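Local coordinates for uncharacterized protein YacP (Bacillus subtilis, PDB 5MQ8) that acts as an endoribonuclease in ribosome-dependent mRNA decay, cleaving RNA probably through its PIN-like NYN domain, at residues 47-60 / 69-83. Sequence-based numbering, arbitrary orientation.
Sequences RVIVVFDAHLVKGL and VEVIFTKENETADER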
# COMPACT_ATOMS: atom_id res chain seq x y z
N ARG A 47 -3.80 -10.50 -21.66
CA ARG A 47 -3.46 -11.71 -20.94
C ARG A 47 -1.92 -11.84 -20.91
O ARG A 47 -1.26 -11.60 -21.92
CB ARG A 47 -4.12 -12.92 -21.57
CG ARG A 47 -3.95 -14.16 -20.73
CD ARG A 47 -4.51 -15.35 -21.44
NE ARG A 47 -4.24 -16.58 -20.71
CZ ARG A 47 -4.80 -17.75 -21.01
NH1 ARG A 47 -5.66 -17.83 -22.02
NH2 ARG A 47 -4.51 -18.83 -20.31
N VAL A 48 -1.36 -12.15 -19.74
CA VAL A 48 0.09 -12.26 -19.52
C VAL A 48 0.44 -13.64 -18.99
O VAL A 48 -0.13 -14.08 -18.00
CB VAL A 48 0.63 -11.14 -18.59
CG1 VAL A 48 2.13 -11.31 -18.35
CG2 VAL A 48 0.34 -9.76 -19.16
N ILE A 49 1.39 -14.31 -19.66
CA ILE A 49 1.89 -15.61 -19.20
C ILE A 49 3.41 -15.51 -19.06
O ILE A 49 4.10 -15.18 -20.02
CB ILE A 49 1.42 -16.82 -20.07
CG1 ILE A 49 -0.13 -16.86 -20.17
CG2 ILE A 49 1.98 -18.13 -19.49
CD1 ILE A 49 -0.72 -17.91 -21.13
N VAL A 50 3.92 -15.79 -17.86
CA VAL A 50 5.36 -15.73 -17.61
C VAL A 50 5.92 -17.16 -17.60
O VAL A 50 5.46 -18.00 -16.83
CB VAL A 50 5.72 -14.92 -16.33
CG1 VAL A 50 7.23 -14.76 -16.20
CG2 VAL A 50 5.06 -13.55 -16.36
N VAL A 51 6.89 -17.40 -18.47
CA VAL A 51 7.55 -18.70 -18.63
C VAL A 51 8.97 -18.63 -18.06
O VAL A 51 9.81 -17.85 -18.52
CB VAL A 51 7.51 -19.21 -20.10
CG1 VAL A 51 8.26 -20.54 -20.27
CG2 VAL A 51 6.07 -19.35 -20.57
N PHE A 52 9.21 -19.45 -17.06
CA PHE A 52 10.50 -19.54 -16.41
C PHE A 52 11.16 -20.87 -16.73
O PHE A 52 10.55 -21.93 -16.61
CB PHE A 52 10.36 -19.41 -14.88
CG PHE A 52 9.98 -18.04 -14.38
CD1 PHE A 52 10.87 -16.97 -14.49
CD2 PHE A 52 8.77 -17.82 -13.75
CE1 PHE A 52 10.53 -15.70 -14.00
CE2 PHE A 52 8.43 -16.55 -13.25
CZ PHE A 52 9.31 -15.50 -13.39
N ASP A 53 12.44 -20.80 -17.13
CA ASP A 53 13.23 -21.98 -17.38
C ASP A 53 13.47 -22.58 -15.97
O ASP A 53 14.07 -21.92 -15.11
CB ASP A 53 14.57 -21.57 -18.03
CG ASP A 53 15.44 -22.76 -18.39
OD1 ASP A 53 15.86 -23.49 -17.46
OD2 ASP A 53 15.69 -22.97 -19.60
N ALA A 54 12.94 -23.80 -15.72
CA ALA A 54 13.01 -24.50 -14.43
C ALA A 54 14.44 -24.81 -13.91
O ALA A 54 14.62 -24.99 -12.71
CB ALA A 54 12.18 -25.78 -14.47
N HIS A 55 15.44 -24.87 -14.81
CA HIS A 55 16.83 -25.11 -14.41
C HIS A 55 17.57 -23.85 -13.96
O HIS A 55 18.62 -23.96 -13.33
CB HIS A 55 17.61 -25.84 -15.50
CG HIS A 55 17.19 -27.27 -15.61
ND1 HIS A 55 17.59 -28.21 -14.66
CD2 HIS A 55 16.34 -27.85 -16.47
CE1 HIS A 55 16.99 -29.34 -15.01
NE2 HIS A 55 16.22 -29.17 -16.09
N LEU A 56 17.02 -22.65 -14.27
CA LEU A 56 17.66 -21.38 -13.91
C LEU A 56 16.90 -20.59 -12.83
O LEU A 56 17.52 -19.83 -12.08
CB LEU A 56 17.86 -20.51 -15.16
CG LEU A 56 18.63 -21.13 -16.33
CD1 LEU A 56 18.23 -20.50 -17.64
CD2 LEU A 56 20.13 -21.02 -16.12
N VAL A 57 15.57 -20.73 -12.79
CA VAL A 57 14.75 -19.98 -11.83
C VAL A 57 14.09 -20.92 -10.82
O VAL A 57 13.55 -21.96 -11.20
CB VAL A 57 13.72 -19.04 -12.53
CG1 VAL A 57 12.97 -18.16 -11.51
CG2 VAL A 57 14.39 -18.17 -13.60
N LYS A 58 14.14 -20.51 -9.54
CA LYS A 58 13.56 -21.20 -8.39
C LYS A 58 12.07 -21.44 -8.59
O LYS A 58 11.33 -20.51 -8.94
CB LYS A 58 13.82 -20.37 -7.12
CG LYS A 58 13.13 -20.85 -5.85
CD LYS A 58 13.92 -21.86 -5.04
CE LYS A 58 13.02 -22.68 -4.16
NZ LYS A 58 12.39 -21.88 -3.07
N GLY A 59 11.66 -22.69 -8.39
CA GLY A 59 10.27 -23.12 -8.51
C GLY A 59 9.41 -22.55 -7.41
O GLY A 59 9.90 -22.21 -6.32
N LEU A 60 8.11 -22.38 -7.71
CA LEU A 60 7.10 -21.83 -6.81
C LEU A 60 6.89 -22.70 -5.57
O LEU A 60 6.76 -22.16 -4.46
CB LEU A 60 5.78 -21.62 -7.57
CG LEU A 60 5.36 -20.19 -7.95
CD1 LEU A 60 6.55 -19.30 -8.28
CD2 LEU A 60 4.40 -20.21 -9.12
N VAL A 69 -1.48 -13.20 -12.89
CA VAL A 69 -0.43 -13.71 -13.78
C VAL A 69 -0.33 -15.21 -13.77
O VAL A 69 -0.09 -15.81 -12.73
CB VAL A 69 0.97 -13.11 -13.44
CG1 VAL A 69 1.95 -13.32 -14.58
CG2 VAL A 69 0.89 -11.65 -13.08
N GLU A 70 -0.40 -15.80 -14.96
CA GLU A 70 -0.17 -17.23 -15.09
C GLU A 70 1.36 -17.42 -15.17
O GLU A 70 2.03 -16.78 -15.99
CB GLU A 70 -0.85 -17.78 -16.35
CG GLU A 70 -0.80 -19.29 -16.44
CD GLU A 70 -1.59 -19.91 -17.57
OE1 GLU A 70 -1.46 -21.14 -17.75
OE2 GLU A 70 -2.35 -19.19 -18.25
N VAL A 71 1.90 -18.26 -14.30
CA VAL A 71 3.33 -18.54 -14.22
C VAL A 71 3.55 -20.01 -14.56
O VAL A 71 2.97 -20.88 -13.91
CB VAL A 71 3.91 -18.15 -12.83
CG1 VAL A 71 5.34 -18.63 -12.67
CG2 VAL A 71 3.81 -16.64 -12.61
N ILE A 72 4.37 -20.28 -15.60
CA ILE A 72 4.64 -21.63 -16.09
C ILE A 72 6.12 -21.93 -16.07
O ILE A 72 6.92 -21.12 -16.53
CB ILE A 72 3.99 -21.88 -17.48
CG1 ILE A 72 2.46 -21.98 -17.35
CG2 ILE A 72 4.53 -23.16 -18.16
CD1 ILE A 72 1.71 -21.82 -18.58
N PHE A 73 6.50 -23.07 -15.50
CA PHE A 73 7.87 -23.53 -15.48
C PHE A 73 8.04 -24.58 -16.58
O PHE A 73 7.11 -25.35 -16.82
CB PHE A 73 8.26 -24.07 -14.09
CG PHE A 73 8.57 -22.97 -13.10
CD1 PHE A 73 7.54 -22.29 -12.45
CD2 PHE A 73 9.87 -22.60 -12.83
CE1 PHE A 73 7.82 -21.26 -11.55
CE2 PHE A 73 10.15 -21.57 -11.92
CZ PHE A 73 9.11 -20.90 -11.29
N THR A 74 9.19 -24.58 -17.27
CA THR A 74 9.46 -25.56 -18.33
C THR A 74 9.66 -26.97 -17.73
O THR A 74 9.86 -27.09 -16.52
CB THR A 74 10.69 -25.15 -19.17
OG1 THR A 74 11.84 -25.02 -18.33
CG2 THR A 74 10.47 -23.88 -19.97
N LYS A 75 9.57 -28.02 -18.57
CA LYS A 75 9.85 -29.41 -18.17
C LYS A 75 11.37 -29.57 -18.20
O LYS A 75 12.07 -28.64 -18.62
CB LYS A 75 9.22 -30.42 -19.16
CG LYS A 75 7.70 -30.48 -19.16
CD LYS A 75 7.11 -31.57 -18.26
CE LYS A 75 7.01 -32.92 -18.94
NZ LYS A 75 6.43 -33.94 -18.03
N GLU A 76 11.87 -30.78 -17.87
CA GLU A 76 13.28 -31.16 -17.74
C GLU A 76 14.24 -30.64 -18.87
O GLU A 76 15.10 -29.82 -18.56
CB GLU A 76 13.44 -32.69 -17.55
CG GLU A 76 14.61 -33.05 -16.65
CD GLU A 76 14.68 -34.51 -16.22
OE1 GLU A 76 14.00 -34.86 -15.23
OE2 GLU A 76 15.43 -35.28 -16.86
N ASN A 77 14.13 -31.11 -20.13
CA ASN A 77 15.06 -30.64 -21.17
C ASN A 77 14.41 -29.66 -22.14
O ASN A 77 14.83 -29.52 -23.30
CB ASN A 77 15.72 -31.81 -21.89
CG ASN A 77 16.82 -32.47 -21.09
OD1 ASN A 77 16.60 -33.47 -20.39
ND2 ASN A 77 18.01 -31.91 -21.15
N GLU A 78 13.40 -28.95 -21.64
CA GLU A 78 12.61 -28.01 -22.41
C GLU A 78 13.06 -26.60 -22.13
O GLU A 78 13.26 -26.24 -20.98
CB GLU A 78 11.12 -28.20 -22.05
CG GLU A 78 10.16 -27.40 -22.91
CD GLU A 78 8.76 -27.28 -22.34
OE1 GLU A 78 7.83 -27.07 -23.15
OE2 GLU A 78 8.59 -27.38 -21.11
N THR A 79 13.26 -25.82 -23.19
CA THR A 79 13.66 -24.42 -23.05
C THR A 79 12.40 -23.54 -23.10
O THR A 79 11.36 -23.99 -23.59
CB THR A 79 14.67 -24.03 -24.14
OG1 THR A 79 14.14 -24.41 -25.41
CG2 THR A 79 16.05 -24.66 -23.92
N ALA A 80 12.52 -22.30 -22.61
CA ALA A 80 11.45 -21.32 -22.56
C ALA A 80 10.84 -21.07 -23.93
O ALA A 80 9.62 -20.99 -24.01
CB ALA A 80 11.94 -20.02 -21.95
N ASP A 81 11.66 -21.01 -25.00
CA ASP A 81 11.15 -20.79 -26.36
C ASP A 81 10.25 -21.94 -26.86
O ASP A 81 9.33 -21.68 -27.63
CB ASP A 81 12.28 -20.49 -27.36
CG ASP A 81 13.20 -21.64 -27.67
OD1 ASP A 81 13.86 -22.13 -26.74
OD2 ASP A 81 13.33 -22.00 -28.85
N GLU A 82 10.51 -23.18 -26.40
CA GLU A 82 9.72 -24.36 -26.76
C GLU A 82 8.36 -24.32 -26.05
O GLU A 82 7.33 -24.54 -26.70
CB GLU A 82 10.47 -25.66 -26.44
CG GLU A 82 11.68 -25.87 -27.34
CD GLU A 82 12.63 -27.00 -26.97
OE1 GLU A 82 12.56 -27.50 -25.82
OE2 GLU A 82 13.48 -27.35 -27.82
N ARG A 83 8.35 -23.96 -24.75
CA ARG A 83 7.11 -23.81 -23.98
C ARG A 83 6.28 -22.65 -24.51
O ARG A 83 5.07 -22.80 -24.68
CB ARG A 83 7.38 -23.70 -22.47
CG ARG A 83 6.11 -23.55 -21.60
CD ARG A 83 5.11 -24.70 -21.74
NE ARG A 83 5.69 -25.94 -21.25
CZ ARG A 83 5.21 -26.67 -20.25
NH1 ARG A 83 4.07 -26.34 -19.66
NH2 ARG A 83 5.85 -27.75 -19.85
O HOH W 1 -3.57 -16.79 -17.98
O HOH W 2 -2.43 -14.72 -16.66
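Strands 47-52 and 70-73 run parallel, their axes 22° apart, and are laced by a ladder in which Val50 N gives to Glu70 O, Ile72 N to Val50 O, Phe52 N to Ile72 O and Thr74 N to Phe52 O. Next to the ladder, water 2 bridges Val48 O and Glu70 N in place of a direct bond. Beside it, the extended side chains of Arg47 and Glu70 meet in a salt bridge, NH2 to OE2 at 3.0 Å, with guanidinium and carboxylate nearly coplanar; water 1 links Arg47 NE to the same oxygen. The aliphatic part of Glu70 lies alongside Ile49. Farther along this face, Ile49 CG2 touches Ile72 CD1 at 3.8 Å, and Val51 CG1, anti to its own nitrogen (chi1 178°), reaches Ala80 and the CB and CG of Arg83. Helix 80-90 thus covers this side of the parallel sheet of the PIN-like domain, in which 70-73 is an outermost strand and 47-52 also pairs with strand 3-7. On the other face, Phe52 CB sits over the Phe73 ring, 4.0 Å from its centroid, while the two rings are tilted 34° apart. Val71 CG1 meets the edge of Phe52, 3.7 Å from CD2. The chain at 57-60 curls round Phe73, bringing Gly59 CA into an off-centre CH-pi contact with the ring and Leu60 CD1 to within 4.0 Å of Phe73 CE1. Past the strands, Ala54 N donates to Thr74 OG1 in a nearly straight bond of 3.1 Å; Asp53 OD1 accepts from His55 N in an Asx turn, and the imidazole NE2 of His55 makes a weak hydrogen bond to Glu76 O.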